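Local structure of prophenoloxidase b (3WKY) at residues P135-P139 / F455-I461; T164-W170 / N470-K476. The protein is the inactive hemolymph precursor of a type 3 copper phenoloxidase, an enzyme that probably hydroxylates monophenols and oxidises o-diphenols once activated. All coordinates share one frame; numbering follows the deposited sequence.

Coming from the N terminus, the chain first passes 135-139, on the short helix 134-137, then runs through helix 145-160 into strand 165-169; both segments belong to the copper-containing family region. Contact 1 closes a loop of just over three hundred residues when 455-461, at the end of strand 445-456, returns to the first of them. Contact 2 closes a loop of similar length as strand 472-481 pairs with 165-169. The segments alternate along the chain, so the two loops cross. Strands 445-456 and 472-481 are antiparallel neighbours in one sheet, and together the contacts bind the Ig-like region to the copper-containing one.

Contact 1: P135-P139 / F455-I461; sequences PTVLP and FNSSSGI. With NAG (2-acetamido-2-deoxy-beta-D-glucopyranose), chain C; EDO (1,2-ethanediol), chain L.
P135 lies over one face of the F455 ring, its CB 4.2 Å from F455 CZ and displaced toward the rim of the ring. The carbonyl of the same proline comes closer, with P135 O 3.4 Å from F455 CE2. F455 reaches both because its CG sits between the backbone N and the carbonyl carbon (chi1 68°), which sends the ring across toward the helix end; M193 of helix 193-205 also packs on P135 and F455.

T136 uses both backbone and side chain. S459 OG donates to T136 O over 2.7 Å, arriving tilted from the carbonyl plane by 33°. The methyl T136 CG2 rests against F455 CD2, while OG1 turns back to P133 O.

V137 packs its side chain on L113 and Y117 of helix 109-122, and its carbonyl serves the contact: one water donates to V137 O and to G460 O, bridging the backbones. G460 lies so close to the carbonyls of T136 and V137 and to P139 CD that a CB there would clash.

P139 points its CB toward 455-461, where it meets the F455 ring at the edge, near its plane, and its CG packs 3.6 Å from I461 CD1 as the two side chains pass in opposite directions.

Across from the helix the chain leaves its strand through an Asx turn, S458 N donating to N456 OD1 at 3.0 Å, while N456 ND2 carries the glycan. The arrangement is a buried seam of the hemocyanin-type fold, where a turn ending a strand of the Ig-like region is packed against a short helix of the copper-containing region.

Contact 2: T164-W170 / N470-K476; sequences TEVVVEW and NITVHIK. With NAG (2-acetamido-2-deoxy-beta-D-glucopyranose), chain H; NAG (2-acetamido-2-deoxy-beta-D-glucopyranose), chain C; EDO (1,2-ethanediol), chain L.
H474 and E165 meet across two parallel strands: H474 NE2 donates to E165 OE1 over 2.9 Å, using the oxygen's anti lone pair, with carboxylate and ring planes 61° apart. With CG anti to the carbonyl carbon (chi1 -64°), the H474 ring rises off the sheet and tips back along its own strand toward T472, and the E165 chain reaches across to its NE2. V167 CG2 packs on H474 CB at 3.7 Å. Replacing H474 by an alanine is likely to leave the E165 carboxylate without its imidazole mate and freer to turn.

V166 CG1 touches V473 CG2 at 3.5 Å on the other side of the sheet, where V168 lies alongside I475 and, in one of its two conformers, W170 brings the CZ3 edge of its ring to I475 CG2. Helix 145-160 covers this side through L154, I147 and K150.

Five backbone bonds set the register, from T472 N to T164 O through K476 N to V168 O at 2.8 Å. At the start of the pair, N470 ND2 carries one glycan, and in one of the two T472 conformers OG1 accepts from N2 of the N456-linked sugar at 3.1 Å. The result is a mixed beta-sheet in which an edge strand from the copper-containing region pairs in parallel with a strand of the Ig-like region.

Contact 1: P135-P139 / F455-I461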
loop_
_atom_site.group_PDB
_atom_site.type_symbol
_atom_site.label_atom_id
_atom_site.label_comp_id
_atom_site.label_asym_id
_atom_site.label_seq_id
_atom_site.Cartn_x
_atom_site.Cartn_y
_atom_site.Cartn_z
ATOM N N PRO A 135 1.561 -42.496 19.205
ATOM C CA PRO A 135 0.117 -42.254 19.336
ATOM C C PRO A 135 -0.571 -43.052 20.445
ATOM O O PRO A 135 -1.629 -42.625 20.893
ATOM C CB PRO A 135 -0.437 -42.665 17.968
ATOM C CG PRO A 135 0.705 -42.437 17.027
ATOM C CD PRO A 135 1.930 -42.838 17.817
ATOM N N THR A 136 -0.001 -44.177 20.875
ATOM C CA THR A 136 -0.596 -44.940 21.979
ATOM C C THR A 136 -0.311 -44.292 23.331
ATOM O O THR A 136 -0.949 -44.618 24.328
ATOM C CB THR A 136 -0.083 -46.398 22.015
ATOM O OG1 THR A 136 1.296 -46.402 22.411
ATOM C CG2 THR A 136 -0.236 -47.042 20.651
ATOM N N VAL A 137 0.656 -43.375 23.347
ATOM C CA VAL A 137 1.092 -42.680 24.556
ATOM C C VAL A 137 0.474 -41.279 24.645
ATOM O O VAL A 137 0.021 -40.855 25.707
ATOM C CB VAL A 137 2.636 -42.556 24.583
ATOM C CG1 VAL A 137 3.101 -41.682 25.736
ATOM C CG2 VAL A 137 3.276 -43.930 24.668
ATOM N N LEU A 138 0.460 -40.562 23.521
ATOM C CA LEU A 138 -0.121 -39.214 23.475
ATOM C C LEU A 138 -1.136 -39.117 22.344
ATOM O O LEU A 138 -0.922 -38.378 21.383
ATOM C CB LEU A 138 0.976 -38.156 23.264
ATOM C CG LEU A 138 1.950 -37.843 24.399
ATOM C CD1 LEU A 138 3.014 -36.842 23.955
ATOM C CD2 LEU A 138 1.211 -37.311 25.623
ATOM N N PRO A 139 -2.244 -39.872 22.436
ATOM C CA PRO A 139 -3.200 -39.823 21.326
ATOM C C PRO A 139 -3.764 -38.422 21.062
ATOM O O PRO A 139 -4.166 -38.163 19.923
ATOM C CB PRO A 139 -4.319 -40.789 21.767
ATOM C CG PRO A 139 -4.100 -41.018 23.224
ATOM C CD PRO A 139 -2.645 -40.845 23.473
ATOM N N PHE A 455 -5.882 -48.424 16.779
ATOM C CA PHE A 455 -4.989 -48.638 17.915
ATOM C C PHE A 455 -5.699 -48.457 19.256
ATOM O O PHE A 455 -6.766 -47.841 19.333
ATOM C CB PHE A 455 -3.743 -47.745 17.838
ATOM C CG PHE A 455 -4.024 -46.280 18.020
ATOM C CD1 PHE A 455 -4.406 -45.498 16.940
ATOM C CD2 PHE A 455 -3.887 -45.680 19.267
ATOM C CE1 PHE A 455 -4.664 -44.145 17.100
ATOM C CE2 PHE A 455 -4.146 -44.325 19.436
ATOM C CZ PHE A 455 -4.533 -43.559 18.343
ATOM N N ASN A 456 -5.084 -49.005 20.301
ATOM C CA ASN A 456 -5.604 -48.944 21.665
ATOM C C ASN A 456 -5.107 -47.666 22.357
ATOM O O ASN A 456 -3.920 -47.537 22.667
ATOM C CB ASN A 456 -5.144 -50.203 22.425
ATOM C CG ASN A 456 -5.743 -50.325 23.824
ATOM O OD1 ASN A 456 -6.269 -49.359 24.386
ATOM N ND2 ASN A 456 -5.654 -51.536 24.397
ATOM N N SER A 457 -6.009 -46.724 22.604
ATOM C CA SER A 457 -5.607 -45.440 23.177
ATOM C C SER A 457 -5.548 -45.449 24.699
ATOM O O SER A 457 -5.092 -44.484 25.310
ATOM C CB SER A 457 -6.535 -44.316 22.704
ATOM O OG SER A 457 -7.851 -44.469 23.210
ATOM N N SER A 458 -5.982 -46.549 25.308
ATOM C CA SER A 458 -6.092 -46.614 26.765
ATOM C C SER A 458 -4.749 -46.692 27.488
ATOM O O SER A 458 -4.680 -46.550 28.703
ATOM C CB SER A 458 -7.021 -47.754 27.176
ATOM O OG SER A 458 -8.358 -47.420 26.849
ATOM N N SER A 459 -3.676 -46.898 26.736
ATOM C CA SER A 459 -2.345 -46.797 27.309
ATOM C C SER A 459 -1.992 -45.333 27.530
ATOM O O SER A 459 -1.109 -45.014 28.326
ATOM C CB SER A 459 -1.319 -47.435 26.372
ATOM O OG SER A 459 -1.627 -47.115 25.024
ATOM N N GLY A 460 -2.682 -44.441 26.820
ATOM C CA GLY A 460 -2.355 -43.027 26.883
ATOM C C GLY A 460 -3.324 -42.189 27.700
ATOM O O GLY A 460 -2.917 -41.247 28.389
ATOM N N ILE A 461 -4.607 -42.521 27.595
ATOM C CA ILE A 461 -5.667 -41.804 28.287
ATOM C C ILE A 461 -6.429 -42.759 29.192
ATOM O O ILE A 461 -6.844 -43.840 28.756
ATOM C CB ILE A 461 -6.673 -41.218 27.285
ATOM C CG1 ILE A 461 -5.992 -40.176 26.387
ATOM C CG2 ILE A 461 -7.851 -40.592 28.016
ATOM C CD1 ILE A 461 -6.848 -39.753 25.202
HETATM C C1 NAG C . -5.683 -51.471 25.849
HETATM C C2 NAG C . -5.819 -52.929 26.297
HETATM C C3 NAG C . -5.790 -53.023 27.811
HETATM C C4 NAG C . -4.535 -52.373 28.384
HETATM C C5 NAG C . -4.157 -51.037 27.735
HETATM C C6 NAG C . -2.637 -50.905 27.793
HETATM C C7 NAG C . -7.150 -54.476 24.924
HETATM C C8 NAG C . -8.534 -54.810 24.450
HETATM N N2 NAG C . -7.067 -53.502 25.830
HETATM O O3 NAG C . -5.842 -54.386 28.181
HETATM O O4 NAG C . -4.738 -52.159 29.765
HETATM O O5 NAG C . -4.498 -50.902 26.364
HETATM O O6 NAG C . -2.232 -50.003 28.792
HETATM O O7 NAG C . -6.173 -55.077 24.480
HETATM C C1 EDO L . -7.157 -46.386 30.395
HETATM O O1 EDO L . -8.448 -46.566 29.772
HETATM C C2 EDO L . -6.624 -47.652 31.061
HETATM O O2 EDO L . -7.356 -47.900 32.268
HETATM O O HOH W 1 -2.076 -39.390 26.791
#

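Contact 2: T164-W170 / N470-K476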
loop_
_atom_site.group_PDB
_atom_site.type_symbol
_atom_site.label_atom_id
_atom_site.label_comp_id
_atom_site.label_asym_id
_atom_site.label_seq_id
_atom_site.Cartn_x
_atom_site.Cartn_y
_atom_site.Cartn_z
ATOM N N THR A 164 -17.046 -53.250 27.739
ATOM C CA THR A 164 -15.642 -53.045 28.089
ATOM C C THR A 164 -14.800 -52.481 26.943
ATOM O O THR A 164 -13.646 -52.096 27.145
ATOM C CB THR A 164 -14.995 -54.343 28.593
ATOM O OG1 THR A 164 -15.084 -55.344 27.573
ATOM C CG2 THR A 164 -15.702 -54.839 29.843
ATOM N N GLU A 165 -15.368 -52.447 25.742
ATOM C CA GLU A 165 -14.662 -51.904 24.586
ATOM C C GLU A 165 -15.525 -50.927 23.807
ATOM O O GLU A 165 -16.731 -51.132 23.646
ATOM C CB GLU A 165 -14.196 -53.023 23.651
ATOM C CG GLU A 165 -13.169 -53.962 24.249
ATOM C CD GLU A 165 -12.655 -54.973 23.242
ATOM O OE1 GLU A 165 -11.918 -54.573 22.315
ATOM O OE2 GLU A 165 -12.998 -56.166 23.375
ATOM N N VAL A 166 -14.903 -49.859 23.327
ATOM C CA VAL A 166 -15.568 -48.950 22.408
ATOM C C VAL A 166 -14.590 -48.594 21.288
ATOM O O VAL A 166 -13.375 -48.605 21.487
ATOM C CB VAL A 166 -16.086 -47.683 23.129
ATOM C CG1 VAL A 166 -14.936 -46.874 23.685
ATOM C CG2 VAL A 166 -16.919 -46.837 22.193
ATOM N N VAL A 167 -15.119 -48.322 20.102
ATOM C CA VAL A 167 -14.295 -47.881 18.986
ATOM C C VAL A 167 -14.857 -46.562 18.489
ATOM O O VAL A 167 -16.069 -46.428 18.313
ATOM C CB VAL A 167 -14.290 -48.909 17.842
ATOM C CG1 VAL A 167 -13.432 -48.414 16.684
ATOM C CG2 VAL A 167 -13.777 -50.254 18.333
ATOM N N VAL A 168 -13.989 -45.575 18.300
ATOM C CA VAL A 168 -14.411 -44.328 17.676
ATOM C C VAL A 168 -13.564 -44.088 16.426
ATOM O O VAL A 168 -12.408 -44.516 16.370
ATOM C CB VAL A 168 -14.341 -43.131 18.660
ATOM C CG1 VAL A 168 -12.905 -42.711 18.920
ATOM C CG2 VAL A 168 -15.153 -41.971 18.137
ATOM N N GLU A 169 -14.140 -43.435 15.418
ATOM C CA GLU A 169 -13.405 -43.159 14.186
ATOM C C GLU A 169 -13.711 -41.787 13.588
ATOM O O GLU A 169 -14.697 -41.148 13.955
ATOM C CB GLU A 169 -13.641 -44.261 13.155
ATOM C CG GLU A 169 -14.956 -44.186 12.412
ATOM C CD GLU A 169 -15.017 -45.189 11.271
ATOM O OE1 GLU A 169 -15.887 -46.086 11.312
ATOM O OE2 GLU A 169 -14.191 -45.081 10.335
ATOM N N TRP A 170 -12.852 -41.334 12.675
ATOM C CA TRP A 170 -13.074 -40.054 12.008
ATOM C C TRP A 170 -12.545 -40.037 10.585
ATOM O O TRP A 170 -11.901 -40.989 10.138
ATOM C CB TRP A 170 -12.485 -38.893 12.812
ATOM C CG TRP A 170 -11.089 -38.484 12.450
ATOM C CD1 TRP A 170 -10.724 -37.506 11.574
ATOM C CD2 TRP A 170 -9.875 -39.013 12.992
ATOM N NE1 TRP A 170 -9.354 -37.404 11.523
ATOM C CE2 TRP A 170 -8.810 -38.316 12.388
ATOM C CE3 TRP A 170 -9.586 -40.011 13.927
ATOM C CZ2 TRP A 170 -7.475 -38.592 12.685
ATOM C CZ3 TRP A 170 -8.262 -40.281 14.222
ATOM C CH2 TRP A 170 -7.224 -39.574 13.602
ATOM N N ASN A 470 -13.586 -51.201 33.814
ATOM C CA ASN A 470 -12.823 -51.922 32.811
ATOM C C ASN A 470 -13.237 -51.394 31.443
ATOM O O ASN A 470 -14.270 -51.795 30.895
ATOM C CB ASN A 470 -13.119 -53.419 32.935
ATOM C CG ASN A 470 -12.413 -54.257 31.891
ATOM O OD1 ASN A 470 -11.367 -53.875 31.364
ATOM N ND2 ASN A 470 -12.990 -55.423 31.594
ATOM N N ILE A 471 -12.447 -50.470 30.900
ATOM C CA ILE A 471 -12.808 -49.822 29.645
ATOM C C ILE A 471 -11.588 -49.613 28.745
ATOM O O ILE A 471 -10.522 -49.197 29.205
ATOM C CB ILE A 471 -13.549 -48.482 29.899
ATOM C CG1 ILE A 471 -13.979 -47.833 28.582
ATOM C CG2 ILE A 471 -12.688 -47.532 30.715
ATOM C CD1 ILE A 471 -14.887 -48.704 27.729
ATOM N N THR A 472 -11.748 -49.958 27.471
ATOM C CA THR A 472 -10.712 -49.750 26.462
ATOM C C THR A 472 -11.304 -48.960 25.304
ATOM O O THR A 472 -12.376 -49.304 24.800
ATOM C CB THR A 472 -10.172 -51.089 25.917
ATOM O OG1 THR A 472 -9.449 -51.773 26.948
ATOM C CG2 THR A 472 -9.240 -50.856 24.723
ATOM N N VAL A 473 -10.607 -47.909 24.882
ATOM C CA VAL A 473 -11.081 -47.107 23.767
ATOM C C VAL A 473 -10.158 -47.315 22.584
ATOM O O VAL A 473 -8.968 -46.986 22.642
ATOM C CB VAL A 473 -11.150 -45.612 24.124
ATOM C CG1 VAL A 473 -11.530 -44.793 22.900
ATOM C CG2 VAL A 473 -12.158 -45.387 25.245
ATOM N N HIS A 474 -10.708 -47.891 21.523
ATOM C CA HIS A 474 -9.965 -48.074 20.287
ATOM C C HIS A 474 -10.238 -46.877 19.389
ATOM O O HIS A 474 -11.359 -46.353 19.366
ATOM C CB HIS A 474 -10.392 -49.367 19.590
ATOM C CG HIS A 474 -10.091 -50.604 20.379
ATOM N ND1 HIS A 474 -8.814 -51.106 20.512
ATOM C CD2 HIS A 474 -10.900 -51.442 21.071
ATOM C CE1 HIS A 474 -8.847 -52.198 21.258
ATOM N NE2 HIS A 474 -10.101 -52.424 21.608
ATOM N N ILE A 475 -9.213 -46.437 18.661
ATOM C CA ILE A 475 -9.374 -45.318 17.737
ATOM C C ILE A 475 -9.008 -45.761 16.331
ATOM O O ILE A 475 -7.901 -46.250 16.091
ATOM C CB ILE A 475 -8.523 -44.105 18.146
ATOM C CG1 ILE A 475 -8.962 -43.600 19.523
ATOM C CG2 ILE A 475 -8.644 -42.991 17.095
ATOM C CD1 ILE A 475 -8.088 -42.497 20.095
ATOM N N LYS A 476 -9.946 -45.574 15.409
ATOM C CA LYS A 476 -9.800 -46.068 14.050
ATOM C C LYS A 476 -9.795 -44.904 13.070
ATOM O O LYS A 476 -10.553 -43.949 13.227
ATOM C CB LYS A 476 -10.946 -47.025 13.732
ATOM C CG LYS A 476 -11.047 -47.441 12.271
ATOM C CD LYS A 476 -12.172 -48.450 12.074
ATOM C CE LYS A 476 -12.600 -48.503 10.621
ATOM N NZ LYS A 476 -13.479 -49.671 10.352
HETATM C C1 NAG H . -12.114 -56.314 30.875
HETATM C C2 NAG H . -11.720 -57.641 31.546
HETATM C C3 NAG H . -11.216 -58.749 30.608
HETATM C C4 NAG H . -11.779 -58.654 29.197
HETATM C C5 NAG H . -11.671 -57.205 28.748
HETATM C C6 NAG H . -11.982 -57.006 27.267
HETATM C C7 NAG H . -10.913 -57.348 33.828
HETATM C C8 NAG H . -9.720 -57.156 34.719
HETATM N N2 NAG H . -10.676 -57.366 32.519
HETATM O O3 NAG H . -11.552 -60.006 31.154
HETATM O O4 NAG H . -11.052 -59.496 28.328
HETATM O O5 NAG H . -12.568 -56.470 29.545
HETATM O O6 NAG H . -13.340 -56.677 27.093
HETATM O O7 NAG H . -12.038 -57.475 34.309
HETATM C C1 NAG C . -5.683 -51.471 25.849
HETATM C C2 NAG C . -5.819 -52.929 26.297
HETATM C C3 NAG C . -5.790 -53.023 27.811
HETATM C C4 NAG C . -4.535 -52.373 28.384
HETATM C C5 NAG C . -4.157 -51.037 27.735
HETATM C C6 NAG C . -2.637 -50.905 27.793
HETATM C C7 NAG C . -7.150 -54.476 24.924
HETATM C C8 NAG C . -8.534 -54.810 24.450
HETATM N N2 NAG C . -7.067 -53.502 25.830
HETATM O O3 NAG C . -5.842 -54.386 28.181
HETATM O O4 NAG C . -4.738 -52.159 29.765
HETATM O O5 NAG C . -4.498 -50.902 26.364
HETATM O O6 NAG C . -2.232 -50.003 28.792
HETATM O O7 NAG C . -6.173 -55.077 24.480
HETATM C C1 EDO L . -7.157 -46.386 30.395
HETATM O O1 EDO L . -8.448 -46.566 29.772
HETATM C C2 EDO L . -6.624 -47.652 31.061
HETATM O O2 EDO L . -7.356 -47.900 32.268
#